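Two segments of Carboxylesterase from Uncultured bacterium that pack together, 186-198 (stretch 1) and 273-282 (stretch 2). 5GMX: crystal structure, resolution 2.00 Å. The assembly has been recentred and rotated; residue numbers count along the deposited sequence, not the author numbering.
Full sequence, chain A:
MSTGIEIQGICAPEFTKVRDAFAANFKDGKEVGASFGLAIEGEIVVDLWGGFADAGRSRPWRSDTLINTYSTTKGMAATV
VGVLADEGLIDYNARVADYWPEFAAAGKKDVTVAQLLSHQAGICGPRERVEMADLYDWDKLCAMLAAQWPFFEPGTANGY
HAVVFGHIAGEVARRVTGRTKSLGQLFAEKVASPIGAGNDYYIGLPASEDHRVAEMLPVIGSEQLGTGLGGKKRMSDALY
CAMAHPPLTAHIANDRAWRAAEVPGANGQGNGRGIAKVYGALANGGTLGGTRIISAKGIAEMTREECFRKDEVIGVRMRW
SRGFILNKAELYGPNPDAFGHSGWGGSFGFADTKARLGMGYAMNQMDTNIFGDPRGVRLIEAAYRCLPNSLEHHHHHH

Stretch 1, residues 186-198: LFAEKVASPIGAG
Stretch 2, residues 273-282: RGIAKVYGAL

What forms the apolar centre of the contact? Ile195 and Val278 each have 63 Å² covered by the opposing stretch. Ile195 points its CA-to-CB bond toward the helix of stretch 2, and with chi1 p and chi2 t its CD1 reaches the backbone there: 3.7 Å from Lys277 O and 3.9 Å from Val278 CA. Ile195 CD1 also lies 4.2 Å from Ala281 CB and 4.3 Å from Val278 CG2. The small side chain of Ala281, one helical turn beyond Lys277, suits this close approach. Val278, chi1 t, sets its CA-to-CB bond sideways and still meets stretch 1 with both methyls: its CG1 is 3.8 Å from Val191 CG1, and its CG2 is 4.4 Å from Phe187 CZ. Val191 (chi1 t) and Phe187 (chi1 t, chi2 80°) also start sideways, but the phenylalanine ring brings its end nearer, meeting the valine obliquely.

How does the backbone bring these groups together? Residues 273-282 are helical throughout, with regular i to i+4 hydrogen bonds such as Lys277 N to Arg273 O (2.9 Å) and Ala281 N to Lys277 O (2.9 Å). Stretch 1 enters as a helix and widens into a pi-type turn at 188-192, where Ala192 N bonds Phe187 O at 3.0 Å and Ser193 N bonds Ala188 O at 2.9 Å. A type I turn from Ser193 to Gly196 follows, closed by Gly196 N to Ser193 O at 3.0 Å, while Ala197 N reaches back to Ala192 O at 2.7 Å. Gly196 has phi/psi 76/27, a positive phi that favours glycine.

Where do the two backbones come nearest? The CA atoms of Ala197 and Gly274 are 5.1 Å apart. Ala197, at phi/psi -102/3, points its methyl toward the helix, placing CB 3.8 Å from Lys277 CB and 4.1 Å from Gly274 O. Ala197 and Gly274 are both buried, and their small size fits this narrow gap.

What closes the polar edge? Lys277 points toward stretch 1 with chi1 m and chi2 to chi4 all t, so its extended chain carries the ammonium past Ala197 to the turn. Lys277 NZ donates to Gly196 O at 3.2 Å, the sole direct hydrogen bond between the stretches. Two waters also link the ammonium to the turn, accepting from Lys277 NZ at 3.0 and 2.8 Å; the first donates to Ile195 O at 2.5 Å, and the second lies 2.9 Å from Gly196 O. Lysine thus serves both regions, its methylenes near Ala197 and its charge beside the turn carbonyls of Ile195 and Gly196.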

# COMPACT_ATOMS: atom_id res chain seq x y z
N LEU A 186 9.86 9.45 6.69
CA LEU A 186 10.22 9.70 5.30
C LEU A 186 8.96 9.79 4.45
O LEU A 186 8.86 10.66 3.58
CB LEU A 186 11.15 8.62 4.77
CG LEU A 186 12.58 8.64 5.28
CD1 LEU A 186 13.30 7.35 4.88
CD2 LEU A 186 13.29 9.87 4.73
N PHE A 187 7.99 8.92 4.70
CA PHE A 187 6.72 8.99 3.98
C PHE A 187 5.99 10.30 4.32
O PHE A 187 5.49 10.99 3.43
CB PHE A 187 5.84 7.78 4.30
CG PHE A 187 4.46 7.87 3.71
CD1 PHE A 187 4.24 7.56 2.38
CD2 PHE A 187 3.38 8.28 4.48
CE1 PHE A 187 2.97 7.66 1.83
CE2 PHE A 187 2.11 8.38 3.95
CZ PHE A 187 1.90 8.07 2.62
N ALA A 188 5.92 10.64 5.60
CA ALA A 188 5.31 11.91 6.01
C ALA A 188 5.94 13.11 5.31
O ALA A 188 5.23 13.94 4.74
CB ALA A 188 5.42 12.09 7.52
N GLU A 189 7.27 13.18 5.32
CA GLU A 189 7.97 14.38 4.86
C GLU A 189 8.11 14.48 3.35
O GLU A 189 8.07 15.57 2.79
CB GLU A 189 9.36 14.47 5.51
CG GLU A 189 9.31 14.87 7.00
CD GLU A 189 10.66 14.83 7.70
OE1 GLU A 189 11.66 14.47 7.05
OE2 GLU A 189 10.71 15.15 8.91
N LYS A 190 8.28 13.35 2.68
CA LYS A 190 8.57 13.39 1.26
C LYS A 190 7.38 13.06 0.36
O LYS A 190 7.39 13.40 -0.81
CB LYS A 190 9.73 12.45 0.93
CG LYS A 190 11.03 12.92 1.54
CD LYS A 190 12.20 12.06 1.14
CE LYS A 190 13.51 12.74 1.48
NZ LYS A 190 13.69 13.97 0.66
N VAL A 191 6.35 12.42 0.90
CA VAL A 191 5.22 12.04 0.07
C VAL A 191 3.91 12.71 0.49
O VAL A 191 3.29 13.41 -0.30
CB VAL A 191 5.01 10.51 0.06
CG1 VAL A 191 3.76 10.15 -0.72
CG2 VAL A 191 6.23 9.81 -0.49
N ALA A 192 3.51 12.50 1.74
CA ALA A 192 2.17 12.88 2.19
C ALA A 192 2.00 14.36 2.53
O ALA A 192 1.04 15.00 2.09
CB ALA A 192 1.79 12.04 3.39
N SER A 193 2.90 14.89 3.35
CA SER A 193 2.78 16.27 3.82
C SER A 193 2.84 17.33 2.70
O SER A 193 2.03 18.26 2.72
CB SER A 193 3.86 16.58 4.86
OG SER A 193 3.67 17.87 5.42
N PRO A 194 3.77 17.20 1.73
CA PRO A 194 3.81 18.24 0.69
C PRO A 194 2.51 18.41 -0.10
O PRO A 194 2.19 19.52 -0.52
CB PRO A 194 4.93 17.74 -0.25
CG PRO A 194 5.81 16.94 0.61
CD PRO A 194 4.90 16.26 1.60
N ILE A 195 1.76 17.33 -0.30
CA ILE A 195 0.52 17.43 -1.07
C ILE A 195 -0.70 17.52 -0.16
O ILE A 195 -1.84 17.45 -0.63
CB ILE A 195 0.37 16.23 -2.03
CG1 ILE A 195 0.41 14.92 -1.25
CG2 ILE A 195 1.49 16.25 -3.06
CD1 ILE A 195 0.31 13.70 -2.13
N GLY A 196 -0.45 17.66 1.14
CA GLY A 196 -1.51 17.83 2.11
C GLY A 196 -2.27 16.56 2.45
O GLY A 196 -3.43 16.63 2.84
N ALA A 197 -1.63 15.40 2.30
CA ALA A 197 -2.27 14.13 2.62
C ALA A 197 -1.77 13.62 3.97
O ALA A 197 -2.17 12.54 4.42
CB ALA A 197 -1.99 13.09 1.52
N GLY A 198 -0.93 14.41 4.62
CA GLY A 198 -0.26 14.01 5.84
C GLY A 198 -1.15 13.79 7.05
O GLY A 198 -0.71 13.23 8.06
N ARG A 273 -9.39 9.29 1.08
CA ARG A 273 -8.89 10.60 0.67
C ARG A 273 -7.36 10.66 0.63
O ARG A 273 -6.78 11.17 -0.33
CB ARG A 273 -9.43 11.71 1.59
CG ARG A 273 -8.98 13.12 1.20
CD ARG A 273 -9.74 14.19 1.97
NE ARG A 273 -9.72 13.91 3.40
CZ ARG A 273 -10.78 13.56 4.12
NH1 ARG A 273 -11.98 13.48 3.56
NH2 ARG A 273 -10.64 13.30 5.41
N GLY A 274 -6.70 10.13 1.67
CA GLY A 274 -5.24 10.13 1.71
C GLY A 274 -4.64 9.33 0.56
O GLY A 274 -3.71 9.78 -0.15
N ILE A 275 -5.20 8.13 0.37
CA ILE A 275 -4.77 7.23 -0.70
C ILE A 275 -4.94 7.88 -2.06
O ILE A 275 -4.02 7.86 -2.89
CB ILE A 275 -5.57 5.91 -0.66
CG1 ILE A 275 -5.36 5.20 0.67
CG2 ILE A 275 -5.19 5.01 -1.82
CD1 ILE A 275 -6.32 4.03 0.89
N ALA A 276 -6.11 8.47 -2.28
CA ALA A 276 -6.42 9.10 -3.55
C ALA A 276 -5.54 10.31 -3.81
O ALA A 276 -5.27 10.64 -4.95
CB ALA A 276 -7.88 9.50 -3.61
N LYS A 277 -5.12 11.00 -2.75
CA LYS A 277 -4.23 12.13 -2.93
C LYS A 277 -2.86 11.67 -3.40
O LYS A 277 -2.30 12.26 -4.33
CB LYS A 277 -4.10 12.94 -1.64
CG LYS A 277 -5.26 13.91 -1.42
CD LYS A 277 -5.10 14.71 -0.14
CE LYS A 277 -6.34 15.61 0.06
NZ LYS A 277 -6.17 16.53 1.22
N VAL A 278 -2.31 10.63 -2.76
CA VAL A 278 -1.00 10.15 -3.20
C VAL A 278 -1.06 9.62 -4.64
O VAL A 278 -0.24 10.01 -5.51
CB VAL A 278 -0.44 9.06 -2.26
CG1 VAL A 278 0.92 8.58 -2.76
CG2 VAL A 278 -0.32 9.62 -0.85
N TYR A 279 -2.02 8.74 -4.92
CA TYR A 279 -2.10 8.21 -6.27
C TYR A 279 -2.52 9.27 -7.29
O TYR A 279 -2.20 9.17 -8.46
CB TYR A 279 -3.04 7.01 -6.33
CG TYR A 279 -2.38 5.75 -5.88
CD1 TYR A 279 -1.38 5.16 -6.65
CD2 TYR A 279 -2.71 5.15 -4.67
CE1 TYR A 279 -0.75 3.99 -6.24
CE2 TYR A 279 -2.09 3.98 -4.25
CZ TYR A 279 -1.10 3.40 -5.04
OH TYR A 279 -0.47 2.25 -4.64
N GLY A 280 -3.22 10.29 -6.81
CA GLY A 280 -3.61 11.43 -7.62
C GLY A 280 -2.39 12.20 -8.07
O GLY A 280 -2.27 12.54 -9.25
N ALA A 281 -1.45 12.45 -7.14
CA ALA A 281 -0.16 13.04 -7.52
C ALA A 281 0.56 12.17 -8.53
O ALA A 281 1.10 12.67 -9.53
CB ALA A 281 0.72 13.27 -6.30
N LEU A 282 0.60 10.86 -8.28
CA LEU A 282 1.31 9.96 -9.19
C LEU A 282 0.69 9.86 -10.59
O LEU A 282 1.39 9.66 -11.57
CB LEU A 282 1.42 8.55 -8.59
CG LEU A 282 2.21 8.50 -7.28
CD1 LEU A 282 2.34 7.06 -6.77
CD2 LEU A 282 3.58 9.18 -7.41
O HOH W 1 -4.16 18.29 -0.24
O HOH W 2 -5.66 14.79 3.34